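Local coordinates for glycosyl hydrolase (Aspergillus fumigatus, PDB 2X8R), which cleaves beta-1,4 linkages between N-acetylmuramic acid and N-acetylglucosamine in peptidoglycan as a family GH25 lysozyme, and probably has diacetylmuramidase activity too, at residues F7-S10 with S15-F18; L159-Y164 with K170-D175; G104-G109 with W143-G148; D24-V29 with D186-G191. One frame throughout, in Å; residues are numbered along the deposited sequence.

Contact 1: F7-S10 with S15-F18; sequences FDIS and SVNF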
# COMPACT_ATOMS: atom_id res chain seq x y z
N PHE A 7 -2.30 8.91 -5.54
CA PHE A 7 -2.67 9.26 -4.15
C PHE A 7 -3.24 8.08 -3.41
O PHE A 7 -3.42 7.03 -4.00
CB PHE A 7 -3.55 10.53 -4.09
CG PHE A 7 -4.97 10.42 -4.70
CD1 PHE A 7 -6.06 10.82 -3.93
CD2 PHE A 7 -5.18 10.05 -6.02
CE1 PHE A 7 -7.36 10.80 -4.44
CE2 PHE A 7 -6.49 10.04 -6.59
CZ PHE A 7 -7.59 10.43 -5.81
N ASP A 8 -3.43 8.24 -2.10
CA ASP A 8 -4.08 7.17 -1.34
C ASP A 8 -5.05 7.78 -0.34
O ASP A 8 -4.81 8.88 0.20
CB ASP A 8 -3.06 6.24 -0.66
CG ASP A 8 -2.19 6.99 0.31
OD1 ASP A 8 -2.60 7.14 1.49
OD2 ASP A 8 -1.11 7.41 -0.10
N ILE A 9 -6.13 7.06 -0.09
CA ILE A 9 -7.29 7.57 0.62
C ILE A 9 -7.90 6.46 1.47
O ILE A 9 -7.55 5.30 1.31
CB ILE A 9 -8.37 8.12 -0.35
CG1 ILE A 9 -8.77 7.06 -1.40
CG2 ILE A 9 -7.85 9.43 -1.02
CD1 ILE A 9 -9.98 7.47 -2.30
N SER A 10 -8.78 6.86 2.37
CA SER A 10 -9.45 5.94 3.32
C SER A 10 -10.78 6.59 3.77
O SER A 10 -11.20 7.66 3.24
CB SER A 10 -8.56 5.70 4.53
OG SER A 10 -8.44 6.89 5.38
N SER A 15 -15.59 11.84 0.89
CA SER A 15 -15.92 12.12 -0.52
C SER A 15 -14.63 12.53 -1.23
O SER A 15 -13.86 13.35 -0.72
CB SER A 15 -16.96 13.26 -0.60
OG SER A 15 -17.20 13.67 -1.93
N VAL A 16 -14.41 11.95 -2.40
CA VAL A 16 -13.29 12.31 -3.24
C VAL A 16 -13.73 12.63 -4.66
O VAL A 16 -14.53 11.92 -5.25
CB VAL A 16 -12.19 11.20 -3.22
CG1 VAL A 16 -11.12 11.42 -4.40
CG2 VAL A 16 -11.55 11.15 -1.83
N ASN A 17 -13.23 13.74 -5.21
CA ASN A 17 -13.55 14.07 -6.60
C ASN A 17 -12.49 13.42 -7.47
O ASN A 17 -11.47 14.02 -7.79
CB ASN A 17 -13.53 15.58 -6.80
CG ASN A 17 -14.24 16.00 -8.05
OD1 ASN A 17 -14.99 16.98 -8.04
ND2 ASN A 17 -14.07 15.25 -9.12
N PHE A 18 -12.71 12.16 -7.84
CA PHE A 18 -11.74 11.47 -8.69
C PHE A 18 -11.55 12.10 -10.07
O PHE A 18 -10.45 12.08 -10.60
CB PHE A 18 -12.20 10.02 -8.83
CG PHE A 18 -12.20 9.27 -7.54
CD1 PHE A 18 -10.99 8.76 -7.03
CD2 PHE A 18 -13.38 9.07 -6.81
CE1 PHE A 18 -10.98 8.07 -5.83
CE2 PHE A 18 -13.37 8.37 -5.58
CZ PHE A 18 -12.16 7.88 -5.10
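With chi1 at 67° in F7 and 55° in I9, each side chain leaves strand 3-9 with its gamma carbon (CG1 in the isoleucine) between the backbone N and the carbonyl carbon, and both reach the 15-18 segment, while V16 turns CG1 anti to its own N (166°) to meet them. That methyl has two aromatic neighbours. It lies in the plane of the F7 ring at its edge, 3.8 Å from F7 CE1, and it also sits over the centre of the F18 ring, 3.5 Å above its plane. The other branch, V16 CG2, lies 4.0 Å from I9 CD1. The packing belongs to a beta-alpha-beta crossover of the TIM-barrel fold: strand 3-9 runs parallel to its neighbour 26-35, and the loop carrying V16 leads into helix 18-23 between them. F18, at the start of that helix, presents its far ring edge to the isoleucine, with F18 CZ 3.6 Å from I9 CD1. F7 approaches F18 roughly at right angles, F7 CZ lying 4.0 Å from F18 CD1. No hydrogen bond joins the two segments. H47 of helix 44-53 packs against I9, V16 and F18 together, and V29 of strand 26-35 touches F7 and I9.

Contact 2: L159-Y164 with K170-D175; sequences LVLAAY and KTIPGD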
# COMPACT_ATOMS: atom_id res chain seq x y z
N LEU A 159 8.15 -1.61 -3.19
CA LEU A 159 8.19 -0.80 -1.96
C LEU A 159 7.46 0.53 -2.18
O LEU A 159 7.72 1.21 -3.17
CB LEU A 159 9.65 -0.50 -1.56
CG LEU A 159 9.88 0.51 -0.42
CD1 LEU A 159 9.46 -0.16 0.92
CD2 LEU A 159 11.37 0.84 -0.47
N VAL A 160 6.59 0.89 -1.24
CA VAL A 160 5.89 2.15 -1.25
C VAL A 160 6.47 2.84 -0.03
O VAL A 160 6.20 2.44 1.12
CB VAL A 160 4.33 2.01 -1.11
CG1 VAL A 160 3.65 3.44 -1.20
CG2 VAL A 160 3.79 1.06 -2.19
N LEU A 161 7.27 3.87 -0.27
CA LEU A 161 8.08 4.44 0.81
C LEU A 161 7.63 5.82 1.23
O LEU A 161 7.61 6.74 0.42
CB LEU A 161 9.56 4.47 0.38
CG LEU A 161 10.65 4.93 1.36
CD1 LEU A 161 10.59 4.12 2.66
CD2 LEU A 161 12.06 4.77 0.68
N ALA A 162 7.25 5.97 2.50
CA ALA A 162 6.76 7.27 2.96
C ALA A 162 7.92 8.07 3.52
O ALA A 162 8.63 7.58 4.41
CB ALA A 162 5.64 7.12 4.00
N ALA A 163 8.12 9.28 3.00
CA ALA A 163 9.18 10.19 3.46
C ALA A 163 8.78 11.56 2.96
O ALA A 163 8.87 11.84 1.74
CB ALA A 163 10.59 9.74 2.94
N TYR A 164 8.31 12.41 3.87
CA TYR A 164 7.68 13.66 3.49
C TYR A 164 8.72 14.76 3.28
O TYR A 164 9.37 15.24 4.23
CB TYR A 164 6.54 14.07 4.44
CG TYR A 164 5.44 13.04 4.60
CD1 TYR A 164 5.27 12.00 3.66
CD2 TYR A 164 4.55 13.11 5.66
CE1 TYR A 164 4.25 11.04 3.85
CE2 TYR A 164 3.54 12.15 5.87
CZ TYR A 164 3.40 11.13 4.94
OH TYR A 164 2.43 10.17 5.11
N LYS A 170 16.24 9.28 0.69
CA LYS A 170 17.67 9.04 0.58
C LYS A 170 18.04 7.72 1.25
O LYS A 170 19.06 7.10 0.92
CB LYS A 170 18.46 10.22 1.17
N THR A 171 17.17 7.24 2.14
CA THR A 171 17.44 6.00 2.87
C THR A 171 16.44 4.98 2.37
O THR A 171 15.24 5.17 2.56
CB THR A 171 17.29 6.19 4.38
OG1 THR A 171 18.14 7.26 4.80
CG2 THR A 171 17.67 4.90 5.13
N ILE A 172 16.95 3.93 1.73
CA ILE A 172 16.10 2.85 1.19
C ILE A 172 16.26 1.63 2.08
O ILE A 172 17.35 1.08 2.22
CB ILE A 172 16.51 2.43 -0.23
CG1 ILE A 172 16.63 3.64 -1.19
CG2 ILE A 172 15.55 1.35 -0.77
CD1 ILE A 172 15.40 4.58 -1.20
N PRO A 173 15.13 1.14 2.63
CA PRO A 173 15.21 0.07 3.62
C PRO A 173 15.55 -1.29 3.02
O PRO A 173 15.44 -1.51 1.79
CB PRO A 173 13.80 0.04 4.21
CG PRO A 173 12.93 0.53 3.07
CD PRO A 173 13.75 1.62 2.43
N GLY A 174 15.91 -2.22 3.90
CA GLY A 174 15.98 -3.64 3.48
C GLY A 174 16.95 -3.87 2.33
O GLY A 174 17.99 -3.22 2.24
N ASP A 175 16.60 -4.80 1.44
CA ASP A 175 17.37 -5.04 0.22
C ASP A 175 16.68 -4.48 -1.00
O ASP A 175 17.01 -4.85 -2.15
CB ASP A 175 17.73 -6.55 0.00
CG ASP A 175 16.51 -7.45 -0.06
OD1 ASP A 175 15.38 -6.94 -0.08
OD2 ASP A 175 16.69 -8.69 -0.10
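L159 lays its two methyls against the ring of P173: L159 CD2 is 3.8 Å from P173 CD, and L159 CD1 is 4.1 Å from P173 CG. Two residues further along strand 159-162, L161 reaches the same ring beside it, so that the proline is met by both leucines. In each leucine CG stands anti to the backbone N (chi1 171° and -175°), which carries the branched end straight out from the strand to the loop. L161 CD2 has the more varied surroundings. It lies 4.0 Å from P173 CD and 3.8 Å from I172 CD1, the isoleucine crossing it at about a right angle, and it abuts the backbone at T171 O, 3.7 Å away. I172 touches with both branches, its CD1 on L161 and its CG2 4.2 Å from L159 CD2. No hydrogen bond passes between the two segments, and the contact rests on packing of methyl and methylene groups, with one carbonyl oxygen, T171 O, beside a leucine methyl. Around this layer, W176 touches L159, P169 touches L161, and W143 of helix 140-147 lies against P173. Just beyond the proline the loop is pinned by polar bonds, from G174 N to N149 OD1 and from D175 OD2 to G152 N. No helix intervenes between strand 159-162 and its parallel neighbour 181-185, and an irregular loop packs on the outer side of the strand instead, as expected for the (beta/alpha)5(beta)3 barrel of GH25 lysozymes.

Contact 3: G104-G109 with W143-G148; sequences GATCYG and WNRCTG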
# COMPACT_ATOMS: atom_id res chain seq x y z
N GLY A 104 -0.58 2.35 20.32
CA GLY A 104 0.30 2.69 21.46
C GLY A 104 1.26 1.64 22.01
O GLY A 104 1.72 1.76 23.15
N ALA A 105 1.59 0.62 21.22
CA ALA A 105 2.59 -0.38 21.62
C ALA A 105 3.61 -0.47 20.51
O ALA A 105 3.25 -0.88 19.39
CB ALA A 105 1.90 -1.73 21.86
N THR A 106 4.86 -0.11 20.78
CA THR A 106 5.91 -0.15 19.74
C THR A 106 6.13 -1.54 19.10
O THR A 106 6.23 -2.56 19.79
CB THR A 106 7.22 0.62 20.15
OG1 THR A 106 8.37 0.07 19.47
CG2 THR A 106 7.42 0.58 21.64
N CYS A 107 6.13 -1.54 17.77
CA CYS A 107 6.20 -2.76 16.93
C CYS A 107 5.12 -3.81 17.24
O CYS A 107 5.34 -4.99 16.98
CB CYS A 107 7.63 -3.37 16.98
SG CYS A 107 8.95 -2.18 16.50
N TYR A 108 3.99 -3.39 17.83
CA TYR A 108 2.86 -4.29 18.10
C TYR A 108 3.24 -5.40 19.11
O TYR A 108 2.60 -6.45 19.17
CB TYR A 108 2.32 -4.91 16.78
CG TYR A 108 1.86 -3.86 15.76
CD1 TYR A 108 0.55 -3.39 15.73
CD2 TYR A 108 2.76 -3.35 14.79
CE1 TYR A 108 0.15 -2.41 14.79
CE2 TYR A 108 2.38 -2.39 13.87
CZ TYR A 108 1.08 -1.92 13.86
OH TYR A 108 0.69 -0.97 12.94
N GLY A 109 4.35 -5.19 19.82
CA GLY A 109 4.81 -6.14 20.83
C GLY A 109 5.55 -7.33 20.24
O GLY A 109 5.90 -8.29 20.95
N TRP A 143 10.81 0.19 9.35
CA TRP A 143 11.39 -1.04 8.89
C TRP A 143 12.67 -1.38 9.66
O TRP A 143 12.88 -2.54 10.04
CB TRP A 143 11.69 -0.96 7.38
CG TRP A 143 11.87 -2.30 6.77
CD1 TRP A 143 13.06 -2.91 6.44
CD2 TRP A 143 10.83 -3.24 6.44
NE1 TRP A 143 12.83 -4.17 5.91
CE2 TRP A 143 11.48 -4.39 5.87
CE3 TRP A 143 9.44 -3.22 6.52
CZ2 TRP A 143 10.76 -5.51 5.42
CZ3 TRP A 143 8.73 -4.34 6.05
CH2 TRP A 143 9.39 -5.46 5.51
N ASN A 144 13.46 -0.35 9.94
CA ASN A 144 14.66 -0.57 10.72
C ASN A 144 14.31 -0.99 12.14
O ASN A 144 14.83 -2.03 12.62
CB ASN A 144 15.51 0.69 10.73
CG ASN A 144 16.81 0.45 11.45
OD1 ASN A 144 17.62 -0.37 11.01
ND2 ASN A 144 17.00 1.12 12.61
N ARG A 145 13.40 -0.25 12.78
CA ARG A 145 13.10 -0.54 14.20
C ARG A 145 12.40 -1.87 14.37
O ARG A 145 12.74 -2.64 15.29
CB ARG A 145 12.26 0.55 14.85
CG ARG A 145 11.84 0.23 16.32
CD ARG A 145 11.06 1.40 16.92
NE ARG A 145 11.84 2.63 16.81
CZ ARG A 145 11.62 3.61 15.92
NH1 ARG A 145 10.60 3.56 15.07
NH2 ARG A 145 12.44 4.67 15.93
N CYS A 146 11.42 -2.16 13.51
CA CYS A 146 10.56 -3.29 13.82
C CYS A 146 10.92 -4.60 13.13
O CYS A 146 10.40 -5.64 13.51
CB CYS A 146 9.10 -2.92 13.53
SG CYS A 146 8.47 -1.58 14.60
N THR A 147 11.78 -4.54 12.12
CA THR A 147 12.24 -5.75 11.43
C THR A 147 13.74 -5.97 11.51
O THR A 147 14.25 -6.98 10.99
CB THR A 147 11.80 -5.84 9.92
OG1 THR A 147 12.59 -4.96 9.11
CG2 THR A 147 10.31 -5.50 9.79
N GLY A 148 14.46 -5.04 12.14
CA GLY A 148 15.93 -5.07 12.07
C GLY A 148 16.45 -4.78 10.67
O GLY A 148 17.50 -5.30 10.25
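C107 and C146 are joined covalently, C107 SG to C146 SG at 2.0 Å. Both sulfurs stand anti to their own carbonyl carbons, with chi1 of -55° and -64°, and the bridge closes with a left-handed twist, chi3 -81°, close to the relaxed right angle of a disulfide.

The van der Waals part is small. The aliphatic stem of R145 runs alongside the bridge, R145 CG lying 3.8 Å from C107 SG. Its guanidinium group turns to another partner, D141, through a salt bridge from NH1.

The bridge ties the loop after strand 95-97 to the end of helix 140-147, which follows the adjacent parallel strand 135-138 of the TIM-barrel fold. C107 belongs to that loop and C146 to the last turn of the helix.

Hydrogen bonds shape each side separately, and none crosses directly between the segments. In the loop, Y108 N bonds to A105 O (3.0 Å) and G109 N to T106 O (3.2 Å), while C107, Y108 and G109 all have positive phi. In the helix, W143 O takes two donors from opposite faces of its carbonyl plane: T147 N at 3.1 Å and T147 OG1 at 2.6 Å. The hydroxyl oxygen also rests over one face of the W143 indole, offset toward the rim. Outside the segments, R145 O meets H112 NE2 of helix 112-130 in a further hydrogen bond.

Contact 4: D24-V29 with D186-G191; sequences DGAQFV and DKYKHG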
# COMPACT_ATOMS: atom_id res chain seq x y z
N ASP A 24 -6.16 16.72 -12.88
CA ASP A 24 -4.97 17.33 -12.30
C ASP A 24 -3.73 16.43 -12.36
O ASP A 24 -2.68 16.81 -11.85
CB ASP A 24 -5.29 17.76 -10.87
CG ASP A 24 -4.44 18.95 -10.39
OD1 ASP A 24 -3.81 19.70 -11.20
OD2 ASP A 24 -4.41 19.13 -9.15
N GLY A 25 -3.83 15.29 -13.04
CA GLY A 25 -2.65 14.47 -13.35
C GLY A 25 -2.56 13.16 -12.57
O GLY A 25 -1.65 12.37 -12.80
N ALA A 26 -3.50 12.94 -11.64
CA ALA A 26 -3.47 11.70 -10.84
C ALA A 26 -3.88 10.55 -11.76
O ALA A 26 -4.89 10.65 -12.50
CB ALA A 26 -4.43 11.80 -9.63
N GLN A 27 -3.14 9.45 -11.70
CA GLN A 27 -3.43 8.33 -12.59
C GLN A 27 -3.76 7.07 -11.84
O GLN A 27 -4.23 6.10 -12.43
CB GLN A 27 -2.26 8.08 -13.54
CG GLN A 27 -1.87 9.30 -14.37
CD GLN A 27 -2.92 9.68 -15.38
OE1 GLN A 27 -3.01 10.85 -15.78
NE2 GLN A 27 -3.73 8.73 -15.78
N PHE A 28 -3.46 7.08 -10.54
CA PHE A 28 -3.74 5.90 -9.73
C PHE A 28 -4.06 6.28 -8.32
O PHE A 28 -3.66 7.34 -7.82
CB PHE A 28 -2.53 4.93 -9.72
CG PHE A 28 -1.29 5.47 -9.00
CD1 PHE A 28 -1.05 5.14 -7.65
CD2 PHE A 28 -0.35 6.25 -9.67
CE1 PHE A 28 0.10 5.62 -7.00
CE2 PHE A 28 0.80 6.76 -9.03
CZ PHE A 28 1.02 6.43 -7.68
N VAL A 29 -4.73 5.36 -7.66
CA VAL A 29 -5.07 5.59 -6.24
C VAL A 29 -5.13 4.26 -5.48
O VAL A 29 -5.67 3.27 -5.99
CB VAL A 29 -6.43 6.33 -6.13
CG1 VAL A 29 -7.58 5.51 -6.75
CG2 VAL A 29 -6.76 6.73 -4.68
N ASP A 186 1.47 13.98 3.25
CA ASP A 186 0.16 13.58 3.79
C ASP A 186 -0.93 14.66 3.56
O ASP A 186 -1.99 14.65 4.22
CB ASP A 186 0.29 13.21 5.27
CG ASP A 186 0.81 14.36 6.15
OD1 ASP A 186 1.10 15.47 5.61
OD2 ASP A 186 1.01 14.14 7.39
N LYS A 187 -0.68 15.55 2.60
CA LYS A 187 -1.60 16.67 2.32
C LYS A 187 -1.90 16.88 0.85
O LYS A 187 -1.64 17.95 0.29
CB LYS A 187 -1.05 17.99 2.88
N TYR A 188 -2.52 15.90 0.22
CA TYR A 188 -2.79 16.01 -1.20
C TYR A 188 -4.08 16.79 -1.44
O TYR A 188 -5.08 16.57 -0.77
CB TYR A 188 -2.88 14.62 -1.82
CG TYR A 188 -3.03 14.62 -3.32
CD1 TYR A 188 -2.13 15.32 -4.13
CD2 TYR A 188 -4.04 13.89 -3.92
CE1 TYR A 188 -2.26 15.28 -5.52
CE2 TYR A 188 -4.18 13.85 -5.31
CZ TYR A 188 -3.27 14.54 -6.10
OH TYR A 188 -3.40 14.54 -7.47
N LYS A 189 -4.03 17.74 -2.39
CA LYS A 189 -5.16 18.58 -2.71
C LYS A 189 -6.48 17.82 -2.88
O LYS A 189 -7.53 18.26 -2.41
CB LYS A 189 -4.87 19.47 -3.95
CG LYS A 189 -6.08 20.26 -4.41
CD LYS A 189 -5.79 21.26 -5.51
CE LYS A 189 -6.88 22.32 -5.67
NZ LYS A 189 -8.29 21.84 -5.89
N HIS A 190 -6.43 16.67 -3.56
CA HIS A 190 -7.67 15.96 -3.89
C HIS A 190 -8.08 14.95 -2.84
O HIS A 190 -9.07 14.26 -3.00
CB HIS A 190 -7.58 15.38 -5.27
CG HIS A 190 -7.40 16.43 -6.30
ND1 HIS A 190 -6.20 16.69 -6.92
CD2 HIS A 190 -8.26 17.38 -6.74
CE1 HIS A 190 -6.34 17.71 -7.75
NE2 HIS A 190 -7.58 18.15 -7.66
N GLY A 191 -7.36 14.96 -1.73
CA GLY A 191 -7.71 14.11 -0.59
C GLY A 191 -6.58 13.15 -0.23
O GLY A 191 -5.84 12.68 -1.10
O HOH W 1 -2.02 16.25 -8.75
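A single water carries the polar link between Y188 and D24, whereas Y188 meets A26 directly by packing. The water donates to D24 O at 3.2 Å and lies 2.5 Å from Y188 OH, near the plane of the phenol ring at its edge. The tyrosine arrives there because its CG stands anti to its backbone N (chi1 -174°), sending the ring across to the other segment until Y188 OH lies 3.6 Å from A26 CB. One side is a helix end, the other a tight turn. D24 follows helix 18-23, which ends in a Schellman motif with G25 at C-prime; Y188 to G191 form a type I turn closed by G191 N to Y188 O at 3.0 Å. The turn folds H190 N over one face of the phenol, offset toward the rim. H190 also lies beside D24, but the modelled approach is too close and its details are doubtful. F7 of strand 3-9 meets the Y188 ring with the planes at about 45°. K189 NZ is 5.7 Å from D24 OD2, so any attraction between these charges is probably weak, and the better-defined polar tie from the helix end to the turn is the one bridged by water.

How the contacts relate
Contacts 1 and 2 are buried and held by apolar packing without hydrogen bonds between their segments, contact 3 is partly buried and covalent, and contact 4 lies at the surface, where its defined polar link runs through water. Contacts 1 and 4 lie on neighbouring strands, 3-9 and 26-35: their centres are 7 Å apart, F7 N probably bonds to F28 O at 3.1 Å, and F7 CB packs on Y188 CD2 at 3.4 Å. On another part of the barrel, contacts 2 and 3 meet where P173 CB lies 3.8 Å from W143 CD1, so the proline loop rests on the helix held by the disulfide. Contact 2 touches contact 4 through Y164 and D186, whereas contact 3 stays apart from contacts 1 and 4.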